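Local coordinates for protein putative deoxyribonuclease yjjV (Escherichia coli, PDB 1ZZM) that probably hydrolyses ester bonds as a TatD-type, metal-dependent hydrolase, using two divalent metal cations per subunit, at residues A[114-119]-A[142-147]; A[29-34]-A[225-230]; A[179-182]-A[187-190]. All blocks are in the same frame, centred on the assembly; numbering follows the deposited sequence.

Contact 1: A[114-119]-A[142-147]; sequences WLLDEQ and AMHLKR. With ZN (zinc ion), chain D.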
loop_
_atom_site.group_PDB
_atom_site.type_symbol
_atom_site.label_atom_id
_atom_site.label_comp_id
_atom_site.label_asym_id
_atom_site.label_seq_id
_atom_site.Cartn_x
_atom_site.Cartn_y
_atom_site.Cartn_z
ATOM N N TRP A 114 17.009 -10.630 -0.010
ATOM C CA TRP A 114 16.918 -11.776 -0.940
ATOM C C TRP A 114 15.437 -12.061 -1.182
ATOM O O TRP A 114 14.996 -12.321 -2.324
ATOM C CB TRP A 114 17.576 -13.022 -0.316
ATOM C CG TRP A 114 17.435 -14.225 -1.167
ATOM C CD1 TRP A 114 18.215 -14.556 -2.244
ATOM C CD2 TRP A 114 16.450 -15.249 -1.048
ATOM N NE1 TRP A 114 17.773 -15.735 -2.802
ATOM C CE2 TRP A 114 16.688 -16.180 -2.089
ATOM C CE3 TRP A 114 15.389 -15.477 -0.164
ATOM C CZ2 TRP A 114 15.899 -17.324 -2.270
ATOM C CZ3 TRP A 114 14.608 -16.613 -0.344
ATOM C CH2 TRP A 114 14.869 -17.523 -1.392
ATOM N N LEU A 115 14.661 -12.021 -0.104
ATOM C CA LEU A 115 13.235 -12.320 -0.208
ATOM C C LEU A 115 12.516 -11.287 -1.065
ATOM O O LEU A 115 11.634 -11.629 -1.864
ATOM C CB LEU A 115 12.592 -12.395 1.187
ATOM C CG LEU A 115 11.089 -12.702 1.177
ATOM C CD1 LEU A 115 10.850 -13.986 0.412
ATOM C CD2 LEU A 115 10.579 -12.864 2.629
ATOM N N LEU A 116 12.860 -10.022 -0.891
ATOM C CA LEU A 116 12.264 -8.985 -1.737
ATOM C C LEU A 116 12.583 -9.258 -3.214
ATOM O O LEU A 116 11.711 -9.187 -4.070
ATOM C CB LEU A 116 12.833 -7.608 -1.375
ATOM C CG LEU A 116 12.485 -6.450 -2.306
ATOM C CD1 LEU A 116 10.960 -6.143 -2.216
ATOM C CD2 LEU A 116 13.326 -5.236 -1.943
ATOM N N ASP A 117 13.834 -9.569 -3.528
ATOM C CA ASP A 117 14.152 -9.795 -4.936
ATOM C C ASP A 117 13.446 -11.020 -5.519
ATOM O O ASP A 117 13.115 -11.023 -6.697
ATOM C CB ASP A 117 15.669 -9.857 -5.155
ATOM C CG ASP A 117 16.311 -8.484 -5.181
ATOM O OD1 ASP A 117 15.588 -7.461 -5.226
ATOM O OD2 ASP A 117 17.557 -8.392 -5.162
ATOM N N GLU A 118 13.226 -12.068 -4.712
ATOM C CA GLU A 118 12.510 -13.238 -5.199
ATOM C C GLU A 118 11.095 -12.827 -5.605
ATOM O O GLU A 118 10.540 -13.325 -6.585
ATOM C CB GLU A 118 12.419 -14.327 -4.116
ATOM C CG GLU A 118 13.721 -15.113 -3.890
ATOM C CD GLU A 118 14.269 -15.725 -5.180
ATOM O OE1 GLU A 118 13.542 -16.495 -5.857
ATOM O OE2 GLU A 118 15.422 -15.418 -5.523
ATOM N N GLN A 119 10.503 -11.914 -4.841
ATOM C CA GLN A 119 9.144 -11.489 -5.146
ATOM C C GLN A 119 9.114 -10.490 -6.279
ATOM O O GLN A 119 8.149 -10.449 -7.037
ATOM C CB GLN A 119 8.507 -10.938 -3.884
ATOM C CG GLN A 119 8.360 -12.049 -2.875
ATOM C CD GLN A 119 7.752 -11.590 -1.589
ATOM O OE1 GLN A 119 8.443 -11.044 -0.711
ATOM N NE2 GLN A 119 6.473 -11.768 -1.470
ATOM N N ALA A 142 15.307 1.688 -3.108
ATOM C CA ALA A 142 15.467 2.342 -4.416
ATOM C C ALA A 142 16.589 1.685 -5.244
ATOM O O ALA A 142 16.489 1.570 -6.477
ATOM C CB ALA A 142 15.771 3.831 -4.238
ATOM N N MET A 143 17.664 1.278 -4.576
ATOM C CA MET A 143 18.768 0.638 -5.275
ATOM C C MET A 143 18.286 -0.644 -5.983
ATOM O O MET A 143 18.616 -0.871 -7.149
ATOM C CB MET A 143 19.889 0.303 -4.285
ATOM C CG MET A 143 21.069 -0.429 -4.900
ATOM S SD MET A 143 22.066 -1.224 -3.561
ATOM C CE MET A 143 20.889 -2.547 -3.022
ATOM N N HIS A 144 17.490 -1.459 -5.282
ATOM C CA HIS A 144 16.940 -2.699 -5.851
ATOM C C HIS A 144 15.919 -2.370 -6.955
ATOM O O HIS A 144 15.943 -2.990 -8.013
ATOM C CB HIS A 144 16.243 -3.571 -4.764
ATOM C CG HIS A 144 17.195 -4.214 -3.783
ATOM N ND1 HIS A 144 18.038 -5.248 -4.125
ATOM C CD2 HIS A 144 17.480 -3.917 -2.491
ATOM C CE1 HIS A 144 18.808 -5.556 -3.094
ATOM N NE2 HIS A 144 18.492 -4.759 -2.089
ATOM N N LEU A 145 15.023 -1.403 -6.722
ATOM C CA LEU A 145 14.037 -1.090 -7.779
ATOM C C LEU A 145 14.729 -0.640 -9.065
ATOM O O LEU A 145 14.324 -1.021 -10.179
ATOM C CB LEU A 145 13.062 -0.008 -7.327
ATOM C CG LEU A 145 12.311 -0.370 -6.023
ATOM C CD1 LEU A 145 11.436 0.814 -5.586
ATOM C CD2 LEU A 145 11.466 -1.612 -6.218
ATOM N N LYS A 146 15.736 0.215 -8.923
ATOM C CA LYS A 146 16.442 0.662 -10.107
ATOM C C LYS A 146 17.047 -0.545 -10.846
ATOM O O LYS A 146 16.884 -0.687 -12.049
ATOM C CB LYS A 146 17.531 1.660 -9.737
ATOM C CG LYS A 146 18.255 2.241 -10.983
ATOM C CD LYS A 146 19.545 2.927 -10.577
ATOM C CE LYS A 146 20.305 3.515 -11.776
ATOM N NZ LYS A 146 19.682 4.795 -12.231
ATOM N N ARG A 147 17.710 -1.433 -10.119
ATOM C CA ARG A 147 18.326 -2.598 -10.739
ATOM C C ARG A 147 17.399 -3.576 -11.421
ATOM O O ARG A 147 17.681 -4.043 -12.528
ATOM C CB ARG A 147 19.128 -3.381 -9.693
ATOM C CG ARG A 147 20.346 -2.632 -9.255
ATOM C CD ARG A 147 21.195 -3.428 -8.330
ATOM N NE ARG A 147 22.446 -2.707 -8.097
ATOM C CZ ARG A 147 23.192 -2.868 -7.017
ATOM N NH1 ARG A 147 22.809 -3.719 -6.082
ATOM N NH2 ARG A 147 24.312 -2.167 -6.872
HETATM ZN ZN ZN D . 18.009 -6.645 -5.773
#
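D117 and H144 both swing CG opposite their own carbonyl carbon, with chi1 at -79° and -71°, and these matched torsions deliver a carboxylate and an imidazole to one zinc ion between two helices. The helices, 109-125 and 138-148, are neighbours on the outer layer of the TatD-type TIM barrel; their CA atoms come no nearer here than 7.7 Å, at D117 and H144, so the side chains and the metal do the spanning. D117 OD2 lies 1.9 Å from the zinc, and H144 ND1 binds it from the other helix at 2.2 Å. The angle these two ligands make at the metal is close to tetrahedral. H148 NE2, one turn further along the helix of H144, is the third protein ligand. Because ND1 uses its lone pair on the metal, NE2 is the ring nitrogen that carries hydrogen, and it bonds to Q113 OE1; the zinc on ND1 and Q113 on NE2 together limit the rotation of the imidazole. The carboxylate and ring planes stand 72° apart, and the side chains cross nearly at right angles. M143 CE sits 3.4 Å above one face of the H144 ring, toward its rim. Deeper in, L116 CD2 rests 4.4 Å from H144 CB, while the same leucine packs on I98 and L100 of strand 95-101. This zinc is distinct from the one bound by E97, H133 and H157, and the L116 side chain is about 12 Å from another bound zinc. Binding through the carboxylate is lopsided, D117 OD1 being 2.6 Å from the zinc.

Contact 2: A[29-34]-A[225-230]; sequences AQAGVG and QAARVF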
loop_
_atom_site.group_PDB
_atom_site.type_symbol
_atom_site.label_atom_id
_atom_site.label_comp_id
_atom_site.label_asym_id
_atom_site.label_seq_id
_atom_site.Cartn_x
_atom_site.Cartn_y
_atom_site.Cartn_z
ATOM N N ALA A 29 -17.801 3.009 2.817
ATOM C CA ALA A 29 -18.552 3.561 1.690
ATOM C C ALA A 29 -19.208 4.902 2.009
ATOM O O ALA A 29 -19.129 5.838 1.217
ATOM C CB ALA A 29 -19.600 2.586 1.240
ATOM N N GLN A 30 -19.882 4.996 3.144
ATOM C CA GLN A 30 -20.529 6.252 3.466
ATOM C C GLN A 30 -19.526 7.407 3.528
ATOM O O GLN A 30 -19.908 8.553 3.314
ATOM C CB GLN A 30 -21.314 6.156 4.774
ATOM C CG GLN A 30 -20.520 5.752 6.000
ATOM C CD GLN A 30 -21.328 5.964 7.285
ATOM O OE1 GLN A 30 -22.565 6.063 7.236
ATOM N NE2 GLN A 30 -20.634 6.028 8.439
ATOM N N ALA A 31 -18.259 7.108 3.809
ATOM C CA ALA A 31 -17.230 8.155 3.856
ATOM C C ALA A 31 -16.722 8.454 2.458
ATOM O O ALA A 31 -15.873 9.359 2.255
ATOM C CB ALA A 31 -16.060 7.712 4.723
ATOM N N GLY A 32 -17.213 7.694 1.489
ATOM C CA GLY A 32 -16.778 7.878 0.115
ATOM C C GLY A 32 -15.671 6.905 -0.302
ATOM O O GLY A 32 -15.203 6.953 -1.443
ATOM N N VAL A 33 -15.254 6.019 0.605
ATOM C CA VAL A 33 -14.214 5.040 0.275
ATOM C C VAL A 33 -14.914 3.845 -0.368
ATOM O O VAL A 33 -15.400 2.960 0.307
ATOM C CB VAL A 33 -13.414 4.626 1.557
ATOM C CG1 VAL A 33 -12.293 3.663 1.210
ATOM C CG2 VAL A 33 -12.844 5.865 2.212
ATOM N N GLY A 34 -14.917 3.829 -1.694
ATOM C CA GLY A 34 -15.631 2.811 -2.454
ATOM C C GLY A 34 -14.950 1.503 -2.773
ATOM O O GLY A 34 -15.638 0.504 -3.040
ATOM N N GLN A 225 -10.988 6.525 7.271
ATOM C CA GLN A 225 -10.097 7.619 7.611
ATOM C C GLN A 225 -9.369 8.116 6.367
ATOM O O GLN A 225 -8.725 9.151 6.414
ATOM C CB GLN A 225 -9.098 7.196 8.708
ATOM C CG GLN A 225 -9.753 7.007 10.108
ATOM C CD GLN A 225 -10.108 8.336 10.729
ATOM O OE1 GLN A 225 -10.931 9.080 10.197
ATOM N NE2 GLN A 225 -9.463 8.660 11.847
ATOM N N ALA A 226 -9.483 7.394 5.251
ATOM C CA ALA A 226 -8.846 7.864 4.031
ATOM C C ALA A 226 -9.456 9.221 3.649
ATOM O O ALA A 226 -8.772 10.074 3.086
ATOM C CB ALA A 226 -9.040 6.861 2.887
ATOM N N ALA A 227 -10.749 9.397 3.927
ATOM C CA ALA A 227 -11.445 10.657 3.602
ATOM C C ALA A 227 -10.833 11.813 4.378
ATOM O O ALA A 227 -10.760 12.948 3.876
ATOM C CB ALA A 227 -12.951 10.552 3.935
ATOM N N ARG A 228 -10.395 11.516 5.601
ATOM C CA ARG A 228 -9.760 12.510 6.465
ATOM C C ARG A 228 -8.322 12.780 5.950
ATOM O O ARG A 228 -7.861 13.939 5.907
ATOM C CB ARG A 228 -9.768 11.979 7.895
ATOM C CG ARG A 228 -9.637 13.016 8.997
ATOM C CD ARG A 228 -9.689 12.341 10.379
ATOM N NE ARG A 228 -11.016 11.823 10.715
ATOM C CZ ARG A 228 -12.044 12.582 11.094
ATOM N NH1 ARG A 228 -11.912 13.903 11.185
ATOM N NH2 ARG A 228 -13.205 12.020 11.392
ATOM N N VAL A 229 -7.610 11.729 5.534
ATOM C CA VAL A 229 -6.261 11.919 4.982
ATOM C C VAL A 229 -6.403 12.863 3.787
ATOM O O VAL A 229 -5.642 13.808 3.645
ATOM C CB VAL A 229 -5.647 10.582 4.484
ATOM C CG1 VAL A 229 -4.291 10.826 3.734
ATOM C CG2 VAL A 229 -5.409 9.682 5.653
ATOM N N PHE A 230 -7.421 12.623 2.964
ATOM C CA PHE A 230 -7.671 13.446 1.791
ATOM C C PHE A 230 -7.904 14.918 2.154
ATOM O O PHE A 230 -7.396 15.825 1.480
ATOM C CB PHE A 230 -8.885 12.905 1.010
ATOM C CG PHE A 230 -9.318 13.798 -0.129
ATOM C CD1 PHE A 230 -8.595 13.827 -1.322
ATOM C CD2 PHE A 230 -10.430 14.609 -0.002
ATOM C CE1 PHE A 230 -8.981 14.655 -2.377
ATOM C CE2 PHE A 230 -10.828 15.439 -1.038
ATOM C CZ PHE A 230 -10.093 15.462 -2.244
#
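The backbones of A31 and A227 approach to 6.3 Å between CA atoms, where the turn after helix 21-30 meets helix 226-236. The turn is a Schellman motif: G32 takes a positive phi of 97°, a conformation suited to glycine, and its N bonds back to A29 O at 2.7 Å. The chain thereby reverses out of the helix and enters strand 33-39 at V33. Opposite, V229 N to Q225 O, at 2.9 Å, belongs to the helical turn that presents the methyls of A226 and A227 to the Schellman turn. The small side chains are consistent with the close approach. A227 CB lies 3.6 Å from A31 O, so a methyl rests on a peptide oxygen, and the two alanine CB atoms are 4.3 Å apart. Beside them V33 holds CG1 anti to its backbone N (chi1 -177°), which turns the other branch, CG2, to A226 CB at 4.0 Å. The contact itself is purely van der Waals. Within the segment 225-230, R228 NE bonds to Q225 OE1, 2.8 Å long and fairly straight at 161°, with the oxygen in the guanidinium plane. In TIM-barrel terms this joins the beginning and end of the chain's barrel: G32 and G34 share backbone hydrogen bonds with F5 of strand 5-7, A227 packs on F5 and V33 on D7, while A226 reaches L204, so helix 226-236 lies across both strand 5-7 and strand 202-204.

Contact 3: A[179-182]-A[187-190]; sequences GGTI and ASKT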
loop_
_atom_site.group_PDB
_atom_site.type_symbol
_atom_site.label_atom_id
_atom_site.label_comp_id
_atom_site.label_asym_id
_atom_site.label_seq_id
_atom_site.Cartn_x
_atom_site.Cartn_y
_atom_site.Cartn_z
ATOM N N GLY A 179 -0.812 8.558 3.507
ATOM C CA GLY A 179 -1.645 8.112 4.604
ATOM C C GLY A 179 -1.550 9.028 5.821
ATOM O O GLY A 179 -1.148 10.200 5.711
ATOM N N GLY A 180 -1.863 8.469 6.984
ATOM C CA GLY A 180 -1.906 9.225 8.235
ATOM C C GLY A 180 -0.692 10.034 8.628
ATOM O O GLY A 180 -0.781 10.948 9.471
ATOM N N THR A 181 0.443 9.714 8.017
ATOM C CA THR A 181 1.679 10.422 8.314
ATOM C C THR A 181 1.540 11.920 8.088
ATOM O O THR A 181 2.134 12.722 8.826
ATOM C CB THR A 181 2.835 9.924 7.434
ATOM O OG1 THR A 181 3.056 8.532 7.686
ATOM C CG2 THR A 181 4.121 10.731 7.724
ATOM N N ILE A 182 0.753 12.319 7.089
ATOM C CA ILE A 182 0.648 13.743 6.823
ATOM C C ILE A 182 -0.204 14.521 7.818
ATOM O O ILE A 182 -0.297 15.737 7.703
ATOM C CB ILE A 182 0.129 14.057 5.398
ATOM C CG1 ILE A 182 -1.282 13.504 5.156
ATOM C CG2 ILE A 182 1.104 13.488 4.371
ATOM C CD1 ILE A 182 -2.308 13.878 6.181
ATOM N N ALA A 187 5.840 15.663 13.493
ATOM C CA ALA A 187 6.555 14.382 13.521
ATOM C C ALA A 187 7.605 14.185 12.437
ATOM O O ALA A 187 8.482 13.330 12.566
ATOM C CB ALA A 187 5.549 13.233 13.473
ATOM N N SER A 188 7.503 14.954 11.363
ATOM C CA SER A 188 8.454 14.862 10.261
ATOM C C SER A 188 8.159 15.971 9.276
ATOM O O SER A 188 7.259 16.791 9.487
ATOM C CB SER A 188 8.354 13.509 9.524
ATOM O OG SER A 188 7.214 13.454 8.668
ATOM N N LYS A 189 8.900 15.969 8.175
ATOM C CA LYS A 189 8.729 16.978 7.145
ATOM C C LYS A 189 8.065 16.340 5.926
ATOM O O LYS A 189 8.147 16.851 4.796
ATOM C CB LYS A 189 10.093 17.561 6.767
ATOM C CG LYS A 189 10.839 18.201 7.937
ATOM C CD LYS A 189 9.986 19.262 8.627
ATOM C CE LYS A 189 9.545 20.348 7.646
ATOM N NZ LYS A 189 8.539 21.281 8.247
ATOM N N THR A 190 7.394 15.222 6.155
ATOM C CA THR A 190 6.733 14.544 5.057
ATOM C C THR A 190 5.620 15.383 4.411
ATOM O O THR A 190 5.369 15.283 3.194
ATOM C CB THR A 190 6.215 13.170 5.504
ATOM O OG1 THR A 190 7.324 12.377 5.930
ATOM C CG2 THR A 190 5.527 12.437 4.326
HETATM O O HOH W 1 4.484 13.533 9.751
#
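T181 and T190 meet through a small apolar contact, with a water-mediated polar link at its side, between the loop after strand 175-178 and the start of helix 190-196. The evidence is in the reach of a single methyl. T181 CG2 lies 3.9 Å from T190 CB and 4.1 Å from T190 CG2, so it rests against the branch point of the other threonine, and the two side chains cross at about a right angle. In T181, OG1 stays beside the backbone N (chi1 -61°), which puts the methyl CG2 opposite that N and against its partner. S188 OG is next, 4.2 Å from the same T181 CG2. The polar link runs alongside: one water donates to T181 O at 2.7 Å and accepts from S188 OG at 2.9 Å, bridging a backbone carbonyl of one segment to a hydroxyl of the other. This is a loop at the C-terminal end of a strand in the TIM barrel, the end where the metal ligands of such barrels gather; the T181 side chain is about 8 Å from those of both D207 and H157. The first segment is wound as a short 3-10 turn, with I182 N bonded to G179 O at 3.2 Å. The second is almost fully extended at S188, then reaches K189 at the N-cap of helix 190-196. T190 OG1 is well supplied with partners: G161 N and S160 OG bond to it, and S188 OG is 2.9 Å away, though the acceptor of its one proton is not settled. The carbonyl of I182 accepts from R191 NH1, which ties the first segment to the helix.

How the contacts relate
Contact 1 is the buried one among the three, yet the most polar: a metal joins two outer helices that otherwise touch lightly, through one leucine. Contacts 2 and 3 are partly buried and rely on methyl groups, contact 2 without any bridging atom and contact 3 with a water. No helix or strand is common to contact 1 and the others; its centre lies 32 Å from that of contact 2, across the middle of the chain, and 25 Å from that of contact 3. Contacts 2 and 3 do meet: V229 CG1, on the helix of contact 2, packs 3.8 Å from G179 O, where the loop of contact 3 begins.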